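PDB 7LT2: cyclic GMP-AMP synthase-like receptor from Tribolium castaneum, which senses double-stranded RNA in the cytoplasm and joins ATP and GTP into the cyclic dinucleotide 2',3'-cGAMP to trigger innate immune signalling. Local coordinates for residues Y115-F118 with R119-F122; G377-V380 with M381-A384; R302-F305 with M306-R310; V53-G57 with S58-G62; K266-K269 with E270-P274. All blocks are in the same frame, centred on the assembly; numbering follows the deposited sequence.

Along the chain the order is interaction 4, 1, 5, 3 and 2. Interaction 4 ends strand 50-56 near the middle of the molecule, where Ser58 probably contacts ATP. Interaction 1 is a short helix of the nucleotidyltransferase region, its centre about 30 Å from that of interaction 4. Interactions 5 and 3 lie on the neighbouring helices 258-272 and 301-318 of the HhH/H2TH-like region; their centres are about 16 Å apart and Leu268 packs on Leu309. Ser58 also touches Lys266, so interactions 4 and 5 join the two regions beside the probable nucleotide site. Interaction 2, in the tail after helix 368-375, is about 20 Å from interaction 5 between centres.

Interaction 1 of 5, residues Y115-F118 with R119-F122; sequences YKDF and RKKF
Between Asp117 and Phe122 the chain winds into the short helix 118-122: Lys121 N donates to Asp117 O (3.0 Å) and Phe122 N to Phe118 O (2.9 Å), both i to i+4 bonds. Asp117 sits at the N-cap position, yet its carboxylate makes no capping bond and is used for a salt bridge instead. With chi1 at -70°, its CG lies beside the backbone N, and OD1 meets Lys120 NZ at 2.5 Å, a very short approach on the anti side and 30° out of the carboxylate plane. The lysine reaches back by bending near its end, at chi3 and chi4. Its ammonium also shares a water with Lys116 O and Lys120 N, tying the side chain to the first turn. A long lysine chain can lie along the exposed surface and still return to Asp117.

On the buried side Phe118 and Phe122, one turn apart, place their rings nearly parallel, with planes at 20° and centroids 4.6 Å apart, but laterally offset with little overlap. Phe118 CE1 stands 3.6 Å above one face of the Phe122 ring, near its rim. In return, the CB of Phe122 lies over the Phe118 ring in a CH-pi contact, 4.2 Å from its centroid. Two phenylalanines suit these buried positions, where their flat rings pack together.

Arg119 points elsewhere, to salt bridges with Asp104 and Asp127. Phe122 meets Trp137 and Thr134 of helix 131-147 and Leu49 of helix 44-49, while Phe118 rests on Ile79, so this short helix is held between neighbouring helices and a loop.

Interaction 2 of 5, residues G377-V380 with M381-A384; sequences GEDV and MAEA
Asp379 OD1 accepts from Met381 N in an Asx turn, and also from Ala382 N, leading into the type I beta turn Met381-Ala384 in the loop after helix 368-375. The carboxylate folds forward over the chain: with CG anti to the backbone N (chi1 -178°), OD1 comes close to two successive N-H groups. Met381 N approaches nearly in line with the CG-OD1 bond at 2.9 Å, whereas Ala382 N, at 3.0 Å, comes from above the carboxylate plane, 59° out of it. Aspartate suits this place because its short side chain can place one oxygen near both amides. The small methyl of Ala382 lies against the same group, its CB 3.7 Å from Asp379 CG.

Val380 and Met381 lie at an angle to each other. Met381 is bent at chi2 and chi3, which brings SD back to 4.1 Å from Val380 CG2. Val380 also packs on Phe13 of helix 5-13 and Lys373 of helix 368-375, so the loop is laid against both helices. A water spans the bend, donating to Asp379 O at 2.7 Å and accepting from Glu383 N at 2.9 Å.

Interaction 3 of 5, residues R302-F305 with M306-R310; sequences REVF and MTTLR
The Phe305 ring meets its neighbours obliquely, with Met306 and Leu309 both approaching at a slant. Met306 SD is 5.1 Å from the ring centroid and 60° off the normal, an oblique Met-aromatic contact with CD2 its nearest ring atom. The methionine CG starts back towards Arg302 O, 3.2 Å away, and the bend at chi2 turns SD towards the Phe305 ring. Leu309, one turn further on, runs alongside the phenylalanine and points the same way; its CD2 is 4.1 Å from Phe305 CZ.

These residues belong to helix 301-318 of the HhH/H2TH-like region, and the apolar ones form its inward face. Phe305 rests on Leu264 of helix 258-272, Met306 on Ile354 and Leu309 on Ile347 and Ile351 of helix 337-354. The flat phenylalanine and the branched and thioether chains fit together between the three helices.

Thr308 serves the backbone. Its chi1 of 57° sets OG1 between the backbone N and the carbonyl carbon, and the hydroxyl donates to Val304 O at 2.8 Å. That oxygen also accepts Thr308 N at 2.9 Å; the two donors arrive from opposite faces of the carbonyl plane. The buried hydroxyl is thereby satisfied within its own helix, while the side chain also touches Phe285 and Ile288 of helix 278-291. Thr307, on the more exposed side, lies parallel to Glu303. A water links them, 2.9 Å from Glu303 OE2 and 2.6 Å from Thr307 OG1.

Interaction 4 of 5, residues V53-G57 with S58-G62; sequences VFYGG and SFYDG
The turn from strand 50-56 into the short helix 58-61 carries Gly57-Ser58, which corresponds to the Gly-Ser motif of the nucleotidyltransferase fold, and Ser58 is probably an ATP-binding residue, as in relatives. The helix is only weakly bonded; Asp61 N reaches Gly57 O at 3.0 Å, the donor lying in the carbonyl plane. Gly57 has phi 126°, where a side chain would collide with the preceding carbonyl oxygen and with Ser58 N, which explains the glycine.

Two tyrosines flank the turn. Tyr55 CB stands squarely over the middle of the Tyr60 ring, 3.3 Å from its centroid and 3° off the normal, a close CH-pi contact. The rings themselves lie at 20° but are offset from each other, with centroids 4.9 Å apart, so the Tyr60 OH lies above one face of the Tyr55 ring, towards its rim. Tyrosine suits position 60 because its face takes the aliphatic CB while its hydroxyl bonds to Glu29, and the same ring makes a cation-pi contact with Lys25 and meets Phe71 edge to face.

Waters complete the turn. One donates to Gly56 O and accepts from Tyr60 N at 2.8 Å; another accepts from Gly57 N at 2.9 Å and lies 3.0 Å from Asp61 OD2.

Asp61 forms salt bridges to Arg249 and to Lys282, itself a likely ATP ligand. Those two cations would be expected to keep the carboxylate ionised, and its charge would help tie the turn to residues of the probable nucleotide site.

Interaction 5 of 5, residues K266-K269 with E270-P274; sequences KKLK and EKTHP
A chi1 of 53° in His273 swings the imidazole back over the preceding turn. Lys269 CA lies over one face of that ring in a CH-pi contact, 3.6 Å from the centroid, and the lysine crosses the imidazole at about a right angle with CB 3.5 Å from His273 NE2. The ring is held at both nitrogens: ND1 donates to Thr272 OG1 at 2.8 Å, and NE2 is bonded to Tyr312 OH. Histidine suits the place by offering a flat face and two polar ends.

The hydroxyl of Thr272 passes the chain on, donating to Leu268 O at 2.8 Å from above the carbonyl plane. Leu268 O takes Thr272 N as well, at 2.9 Å. His273 N still reaches Lys269 O at 2.9 Å, although His273 itself has left helical angles.

Lys269 bends at chi2 and chi3, and its NZ bonds to Ser278 and to a water that donates to Pro274 O. Lys266 NZ is held by Leu63 O. Lys266 and Ser278 are expected to bind ATP, judging from related enzymes, so the C-terminal half of helix 258-272, with the start of helix 278-291, borders the probable nucleotide pocket of a cGAS-like enzyme.

Interaction 1 of 5, residues Y115-F118 with R119-F122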
# COMPACT_ATOMS: atom_id res chain seq x y z
N TYR A 115 -20.51 16.32 15.63
CA TYR A 115 -19.10 16.70 15.67
C TYR A 115 -18.72 17.42 16.96
O TYR A 115 -17.66 18.05 17.00
CB TYR A 115 -18.76 17.57 14.46
CG TYR A 115 -18.72 16.80 13.16
CD1 TYR A 115 -19.89 16.42 12.52
CD2 TYR A 115 -17.51 16.46 12.57
CE1 TYR A 115 -19.86 15.71 11.33
CE2 TYR A 115 -17.47 15.76 11.38
CZ TYR A 115 -18.65 15.39 10.77
OH TYR A 115 -18.62 14.68 9.58
N LYS A 116 -19.54 17.32 18.01
CA LYS A 116 -19.28 18.06 19.25
C LYS A 116 -17.89 17.75 19.80
O LYS A 116 -17.22 18.64 20.33
CB LYS A 116 -20.33 17.74 20.30
CG LYS A 116 -20.11 18.53 21.60
CD LYS A 116 -21.15 18.20 22.66
CE LYS A 116 -20.97 19.12 23.88
NZ LYS A 116 -20.99 20.55 23.46
N ASP A 117 -17.44 16.50 19.69
CA ASP A 117 -16.15 16.11 20.25
C ASP A 117 -15.05 16.01 19.20
O ASP A 117 -13.97 15.51 19.52
CB ASP A 117 -16.28 14.78 21.00
CG ASP A 117 -17.10 14.90 22.29
OD1 ASP A 117 -17.21 16.01 22.84
OD2 ASP A 117 -17.63 13.86 22.75
N PHE A 118 -15.28 16.49 17.97
CA PHE A 118 -14.26 16.36 16.93
C PHE A 118 -12.97 17.08 17.32
O PHE A 118 -11.88 16.53 17.17
CB PHE A 118 -14.78 16.89 15.59
CG PHE A 118 -13.81 16.71 14.45
CD1 PHE A 118 -13.78 15.53 13.72
CD2 PHE A 118 -12.92 17.72 14.11
CE1 PHE A 118 -12.88 15.35 12.68
CE2 PHE A 118 -12.01 17.55 13.08
CZ PHE A 118 -11.99 16.36 12.36
N ARG A 119 -13.09 18.31 17.81
CA ARG A 119 -11.90 19.07 18.20
C ARG A 119 -11.10 18.33 19.28
O ARG A 119 -9.89 18.15 19.15
CB ARG A 119 -12.30 20.47 18.67
CG ARG A 119 -11.13 21.33 19.10
CD ARG A 119 -11.57 22.76 19.43
NE ARG A 119 -11.73 23.59 18.24
CZ ARG A 119 -12.82 24.29 17.94
NH1 ARG A 119 -13.89 24.28 18.73
NH2 ARG A 119 -12.83 25.04 16.85
N LYS A 120 -11.78 17.90 20.35
CA LYS A 120 -11.10 17.18 21.42
C LYS A 120 -10.39 15.94 20.91
O LYS A 120 -9.28 15.62 21.36
CB LYS A 120 -12.09 16.76 22.51
CG LYS A 120 -12.74 17.83 23.33
CD LYS A 120 -13.55 17.16 24.43
CE LYS A 120 -14.84 17.87 24.69
NZ LYS A 120 -15.67 17.90 23.46
N LYS A 121 -11.02 15.22 19.99
CA LYS A 121 -10.53 13.90 19.60
C LYS A 121 -9.46 13.96 18.52
O LYS A 121 -8.61 13.06 18.46
CB LYS A 121 -11.68 13.02 19.10
CG LYS A 121 -12.74 12.69 20.14
CD LYS A 121 -12.15 11.96 21.34
CE LYS A 121 -13.24 11.57 22.33
NZ LYS A 121 -14.28 10.71 21.70
N PHE A 122 -9.46 14.99 17.67
CA PHE A 122 -8.62 14.99 16.48
C PHE A 122 -7.64 16.15 16.36
O PHE A 122 -6.66 16.02 15.63
CB PHE A 122 -9.47 14.99 15.20
CG PHE A 122 -10.23 13.73 14.96
CD1 PHE A 122 -11.52 13.57 15.46
CD2 PHE A 122 -9.69 12.71 14.20
CE1 PHE A 122 -12.24 12.41 15.22
CE2 PHE A 122 -10.40 11.55 13.95
CZ PHE A 122 -11.68 11.40 14.46
O HOH W 1 -15.47 19.88 17.88
O HOH W 2 -14.49 19.06 20.95

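Interaction 2 of 5, residues G377-V380 with M381-A384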
# COMPACT_ATOMS: atom_id res chain seq x y z
N GLY A 377 10.36 -29.11 -11.99
CA GLY A 377 9.03 -28.90 -12.52
C GLY A 377 7.97 -28.48 -11.53
O GLY A 377 6.79 -28.43 -11.90
N GLU A 378 8.35 -28.15 -10.30
CA GLU A 378 7.37 -27.83 -9.27
C GLU A 378 6.79 -26.43 -9.46
O GLU A 378 7.44 -25.54 -10.03
CB GLU A 378 7.99 -27.93 -7.88
CG GLU A 378 8.47 -29.32 -7.52
CD GLU A 378 8.81 -29.45 -6.04
OE1 GLU A 378 8.40 -28.56 -5.26
OE2 GLU A 378 9.48 -30.43 -5.67
N ASP A 379 5.57 -26.24 -8.96
CA ASP A 379 4.87 -24.95 -8.93
C ASP A 379 4.53 -24.68 -7.47
O ASP A 379 3.63 -25.32 -6.91
CB ASP A 379 3.61 -24.99 -9.80
CG ASP A 379 2.86 -23.66 -9.85
OD1 ASP A 379 3.04 -22.80 -8.95
OD2 ASP A 379 2.07 -23.46 -10.79
N VAL A 380 5.23 -23.72 -6.86
CA VAL A 380 5.03 -23.43 -5.44
C VAL A 380 3.98 -22.36 -5.21
O VAL A 380 3.61 -22.10 -4.05
CB VAL A 380 6.35 -23.00 -4.77
CG1 VAL A 380 7.45 -24.02 -5.04
CG2 VAL A 380 6.77 -21.61 -5.23
N MET A 381 3.47 -21.74 -6.27
CA MET A 381 2.43 -20.73 -6.12
C MET A 381 1.02 -21.30 -6.27
O MET A 381 0.07 -20.69 -5.77
CB MET A 381 2.64 -19.60 -7.13
CG MET A 381 3.96 -18.86 -6.97
SD MET A 381 4.27 -18.30 -5.28
CE MET A 381 2.83 -17.27 -5.02
N ALA A 382 0.88 -22.46 -6.92
CA ALA A 382 -0.44 -22.99 -7.24
C ALA A 382 -1.29 -23.19 -5.99
O ALA A 382 -2.50 -22.95 -6.01
CB ALA A 382 -0.31 -24.30 -8.01
N GLU A 383 -0.68 -23.64 -4.88
CA GLU A 383 -1.41 -23.88 -3.64
C GLU A 383 -0.88 -23.02 -2.49
O GLU A 383 -1.00 -23.40 -1.32
CB GLU A 383 -1.38 -25.36 -3.27
CG GLU A 383 -1.92 -26.29 -4.36
CD GLU A 383 -3.37 -26.01 -4.75
OE1 GLU A 383 -4.12 -25.46 -3.91
OE2 GLU A 383 -3.75 -26.34 -5.89
N ALA A 384 -0.30 -21.86 -2.81
CA ALA A 384 0.29 -21.01 -1.79
C ALA A 384 -0.76 -20.41 -0.86
O ALA A 384 -0.52 -20.25 0.34
CB ALA A 384 1.12 -19.91 -2.44
O HOH W 3 1.70 -25.23 -5.07

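Interaction 3 of 5, residues R302-F305 with M306-R310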
# COMPACT_ATOMS: atom_id res chain seq x y z
N ARG A 302 10.98 -10.40 -21.96
CA ARG A 302 12.43 -10.32 -21.81
C ARG A 302 12.93 -8.90 -22.06
O ARG A 302 13.74 -8.38 -21.30
CB ARG A 302 13.12 -11.31 -22.75
CG ARG A 302 14.62 -11.37 -22.53
CD ARG A 302 15.29 -12.28 -23.54
NE ARG A 302 16.74 -12.21 -23.44
CZ ARG A 302 17.57 -12.70 -24.35
NH1 ARG A 302 17.12 -13.30 -25.44
NH2 ARG A 302 18.88 -12.57 -24.17
N GLU A 303 12.44 -8.26 -23.13
CA GLU A 303 12.94 -6.93 -23.45
C GLU A 303 12.49 -5.90 -22.42
O GLU A 303 13.28 -5.03 -22.02
CB GLU A 303 12.49 -6.50 -24.85
CG GLU A 303 13.05 -5.14 -25.24
CD GLU A 303 12.80 -4.77 -26.68
OE1 GLU A 303 12.19 -5.57 -27.42
OE2 GLU A 303 13.22 -3.66 -27.08
N VAL A 304 11.24 -5.97 -21.96
CA VAL A 304 10.78 -5.05 -20.93
C VAL A 304 11.57 -5.26 -19.64
O VAL A 304 12.02 -4.29 -19.00
CB VAL A 304 9.27 -5.20 -20.70
CG1 VAL A 304 8.80 -4.29 -19.55
CG2 VAL A 304 8.50 -4.87 -21.97
N PHE A 305 11.76 -6.52 -19.24
CA PHE A 305 12.52 -6.81 -18.03
C PHE A 305 13.95 -6.30 -18.13
O PHE A 305 14.45 -5.62 -17.22
CB PHE A 305 12.50 -8.32 -17.76
CG PHE A 305 13.47 -8.76 -16.68
CD1 PHE A 305 13.22 -8.47 -15.35
CD2 PHE A 305 14.60 -9.49 -17.00
CE1 PHE A 305 14.10 -8.88 -14.35
CE2 PHE A 305 15.48 -9.90 -16.01
CZ PHE A 305 15.23 -9.59 -14.69
N MET A 306 14.64 -6.62 -19.23
CA MET A 306 16.03 -6.21 -19.37
C MET A 306 16.17 -4.69 -19.43
O MET A 306 17.09 -4.12 -18.85
CB MET A 306 16.64 -6.84 -20.63
CG MET A 306 16.88 -8.33 -20.52
SD MET A 306 18.00 -8.76 -19.17
CE MET A 306 19.44 -7.80 -19.63
N THR A 307 15.25 -4.02 -20.13
CA THR A 307 15.37 -2.58 -20.27
C THR A 307 15.08 -1.87 -18.96
O THR A 307 15.81 -0.95 -18.57
CB THR A 307 14.45 -2.08 -21.38
OG1 THR A 307 14.92 -2.58 -22.63
CG2 THR A 307 14.45 -0.55 -21.42
N THR A 308 14.02 -2.28 -18.25
CA THR A 308 13.70 -1.63 -16.98
C THR A 308 14.73 -1.98 -15.91
O THR A 308 15.01 -1.15 -15.04
CB THR A 308 12.29 -1.99 -16.51
OG1 THR A 308 12.13 -3.42 -16.38
CG2 THR A 308 11.24 -1.44 -17.47
N LEU A 309 15.32 -3.18 -15.98
CA LEU A 309 16.38 -3.52 -15.04
C LEU A 309 17.59 -2.62 -15.23
O LEU A 309 18.19 -2.15 -14.25
CB LEU A 309 16.78 -4.99 -15.19
CG LEU A 309 17.94 -5.50 -14.32
CD1 LEU A 309 17.63 -5.39 -12.83
CD2 LEU A 309 18.30 -6.93 -14.69
N ARG A 310 17.97 -2.36 -16.48
CA ARG A 310 19.07 -1.44 -16.76
C ARG A 310 18.77 -0.04 -16.24
O ARG A 310 19.65 0.61 -15.65
CB ARG A 310 19.34 -1.39 -18.27
CG ARG A 310 19.92 -2.68 -18.84
CD ARG A 310 20.19 -2.53 -20.33
NE ARG A 310 20.57 -3.79 -20.95
CZ ARG A 310 21.81 -4.26 -21.00
NH1 ARG A 310 22.82 -3.58 -20.47
NH2 ARG A 310 22.04 -5.43 -21.59
O HOH W 4 14.18 -1.79 -25.03

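Interaction 4 of 5, residues V53-G57 with S58-G62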
# COMPACT_ATOMS: atom_id res chain seq x y z
N VAL A 53 -13.51 2.96 1.93
CA VAL A 53 -12.21 2.37 2.21
C VAL A 53 -11.44 2.25 0.90
O VAL A 53 -12.01 2.16 -0.19
CB VAL A 53 -12.31 0.99 2.90
CG1 VAL A 53 -13.06 1.10 4.22
CG2 VAL A 53 -12.96 -0.06 1.98
N PHE A 54 -10.11 2.28 1.02
CA PHE A 54 -9.20 1.98 -0.07
C PHE A 54 -8.31 0.83 0.37
O PHE A 54 -7.79 0.85 1.49
CB PHE A 54 -8.36 3.21 -0.45
CG PHE A 54 -7.33 2.93 -1.51
CD1 PHE A 54 -7.68 2.93 -2.85
CD2 PHE A 54 -6.01 2.67 -1.16
CE1 PHE A 54 -6.73 2.67 -3.83
CE2 PHE A 54 -5.06 2.41 -2.13
CZ PHE A 54 -5.42 2.42 -3.47
N TYR A 55 -8.15 -0.17 -0.49
CA TYR A 55 -7.33 -1.33 -0.17
C TYR A 55 -5.93 -1.07 -0.69
O TYR A 55 -5.71 -1.04 -1.90
CB TYR A 55 -7.94 -2.60 -0.76
CG TYR A 55 -9.40 -2.81 -0.42
CD1 TYR A 55 -9.80 -3.12 0.87
CD2 TYR A 55 -10.38 -2.72 -1.40
CE1 TYR A 55 -11.15 -3.32 1.18
CE2 TYR A 55 -11.72 -2.92 -1.11
CZ TYR A 55 -12.10 -3.21 0.19
OH TYR A 55 -13.44 -3.40 0.47
N GLY A 56 -4.98 -0.85 0.22
CA GLY A 56 -3.65 -0.40 -0.13
C GLY A 56 -2.63 -1.52 -0.02
O GLY A 56 -2.76 -2.41 0.82
N GLY A 57 -1.61 -1.46 -0.87
CA GLY A 57 -0.47 -2.35 -0.75
C GLY A 57 -0.21 -3.10 -2.05
O GLY A 57 -0.96 -3.02 -3.02
N SER A 58 0.90 -3.85 -2.03
CA SER A 58 1.33 -4.54 -3.25
C SER A 58 0.36 -5.65 -3.66
O SER A 58 0.19 -5.90 -4.86
CB SER A 58 2.75 -5.10 -3.07
OG SER A 58 2.79 -6.11 -2.08
N PHE A 59 -0.28 -6.31 -2.69
CA PHE A 59 -1.27 -7.32 -3.02
C PHE A 59 -2.38 -6.74 -3.90
O PHE A 59 -2.75 -7.33 -4.93
CB PHE A 59 -1.84 -7.93 -1.73
CG PHE A 59 -2.94 -8.93 -1.96
CD1 PHE A 59 -2.75 -10.02 -2.79
CD2 PHE A 59 -4.17 -8.79 -1.33
CE1 PHE A 59 -3.75 -10.95 -3.00
CE2 PHE A 59 -5.18 -9.71 -1.53
CZ PHE A 59 -4.97 -10.79 -2.37
N TYR A 60 -2.92 -5.58 -3.53
CA TYR A 60 -4.00 -4.98 -4.31
C TYR A 60 -3.49 -4.25 -5.55
O TYR A 60 -4.29 -3.98 -6.45
CB TYR A 60 -4.83 -4.05 -3.43
CG TYR A 60 -5.98 -4.77 -2.76
CD1 TYR A 60 -5.80 -5.41 -1.54
CD2 TYR A 60 -7.23 -4.84 -3.37
CE1 TYR A 60 -6.84 -6.09 -0.93
CE2 TYR A 60 -8.28 -5.51 -2.76
CZ TYR A 60 -8.08 -6.14 -1.55
OH TYR A 60 -9.12 -6.81 -0.95
N ASP A 61 -2.20 -3.91 -5.61
CA ASP A 61 -1.61 -3.39 -6.83
C ASP A 61 -1.27 -4.48 -7.84
O ASP A 61 -0.90 -4.15 -8.97
CB ASP A 61 -0.32 -2.62 -6.53
CG ASP A 61 -0.58 -1.23 -5.99
OD1 ASP A 61 -1.67 -0.68 -6.24
OD2 ASP A 61 0.33 -0.69 -5.32
N GLY A 62 -1.36 -5.75 -7.45
CA GLY A 62 -0.92 -6.80 -8.35
C GLY A 62 0.58 -6.91 -8.45
O GLY A 62 1.09 -7.40 -9.46
O HOH W 5 -2.39 -4.83 -0.85
O HOH W 6 -1.27 0.43 -3.08

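Interaction 5 of 5, residues K266-K269 with E270-P274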
# COMPACT_ATOMS: atom_id res chain seq x y z
N LYS A 266 11.55 -7.12 -8.28
CA LYS A 266 11.39 -7.22 -6.83
C LYS A 266 11.90 -8.55 -6.30
O LYS A 266 12.46 -8.62 -5.20
CB LYS A 266 9.92 -7.02 -6.43
CG LYS A 266 9.44 -5.57 -6.52
CD LYS A 266 7.94 -5.45 -6.23
CE LYS A 266 7.62 -5.85 -4.80
NZ LYS A 266 6.20 -5.52 -4.42
N LYS A 267 11.71 -9.63 -7.07
CA LYS A 267 12.25 -10.93 -6.66
C LYS A 267 13.77 -10.89 -6.61
O LYS A 267 14.38 -11.41 -5.67
CB LYS A 267 11.77 -12.02 -7.63
CG LYS A 267 12.20 -13.45 -7.26
CD LYS A 267 11.47 -13.93 -6.01
CE LYS A 267 11.63 -15.43 -5.80
NZ LYS A 267 13.05 -15.80 -5.60
N LEU A 268 14.39 -10.26 -7.61
CA LEU A 268 15.84 -10.07 -7.60
C LEU A 268 16.27 -9.24 -6.40
O LEU A 268 17.29 -9.54 -5.76
CB LEU A 268 16.27 -9.39 -8.90
CG LEU A 268 17.76 -9.14 -9.13
CD1 LEU A 268 18.53 -10.46 -9.14
CD2 LEU A 268 17.98 -8.37 -10.42
N LYS A 269 15.51 -8.19 -6.08
CA LYS A 269 15.82 -7.35 -4.92
C LYS A 269 15.76 -8.15 -3.63
O LYS A 269 16.64 -8.01 -2.76
CB LYS A 269 14.85 -6.17 -4.88
CG LYS A 269 15.06 -5.20 -3.72
CD LYS A 269 14.18 -5.52 -2.51
CE LYS A 269 12.71 -5.22 -2.79
NZ LYS A 269 11.87 -5.42 -1.58
N GLU A 270 14.73 -8.99 -3.48
CA GLU A 270 14.61 -9.80 -2.27
C GLU A 270 15.79 -10.73 -2.09
O GLU A 270 16.22 -10.99 -0.96
CB GLU A 270 13.32 -10.62 -2.31
CG GLU A 270 12.05 -9.84 -2.09
CD GLU A 270 10.83 -10.74 -2.10
OE1 GLU A 270 10.99 -11.97 -1.93
OE2 GLU A 270 9.71 -10.23 -2.28
N LYS A 271 16.35 -11.24 -3.19
CA LYS A 271 17.45 -12.18 -3.06
C LYS A 271 18.80 -11.49 -2.88
O LYS A 271 19.63 -11.97 -2.10
CB LYS A 271 17.49 -13.11 -4.27
CG LYS A 271 18.54 -14.20 -4.14
CD LYS A 271 18.53 -15.14 -5.32
CE LYS A 271 19.78 -16.00 -5.35
NZ LYS A 271 19.85 -16.83 -6.59
N THR A 272 19.04 -10.37 -3.56
CA THR A 272 20.38 -9.80 -3.62
C THR A 272 20.55 -8.45 -2.95
O THR A 272 21.67 -8.12 -2.56
CB THR A 272 20.85 -9.68 -5.08
OG1 THR A 272 20.02 -8.75 -5.79
CG2 THR A 272 20.77 -11.04 -5.78
N HIS A 273 19.49 -7.63 -2.79
CA HIS A 273 19.63 -6.31 -2.16
C HIS A 273 18.36 -5.90 -1.44
O HIS A 273 17.67 -4.95 -1.84
CB HIS A 273 20.06 -5.26 -3.19
CG HIS A 273 19.19 -5.18 -4.42
ND1 HIS A 273 19.27 -6.10 -5.45
CD2 HIS A 273 18.28 -4.26 -4.80
CE1 HIS A 273 18.42 -5.76 -6.40
NE2 HIS A 273 17.80 -4.65 -6.03
N PRO A 274 18.06 -6.54 -0.30
CA PRO A 274 16.87 -6.16 0.48
C PRO A 274 16.97 -4.77 1.09
O PRO A 274 15.98 -4.30 1.68
CB PRO A 274 16.79 -7.23 1.57
CG PRO A 274 17.78 -8.29 1.18
CD PRO A 274 18.82 -7.62 0.36
O HOH W 7 13.47 -14.00 -2.84
O HOH W 8 13.02 -4.55 1.04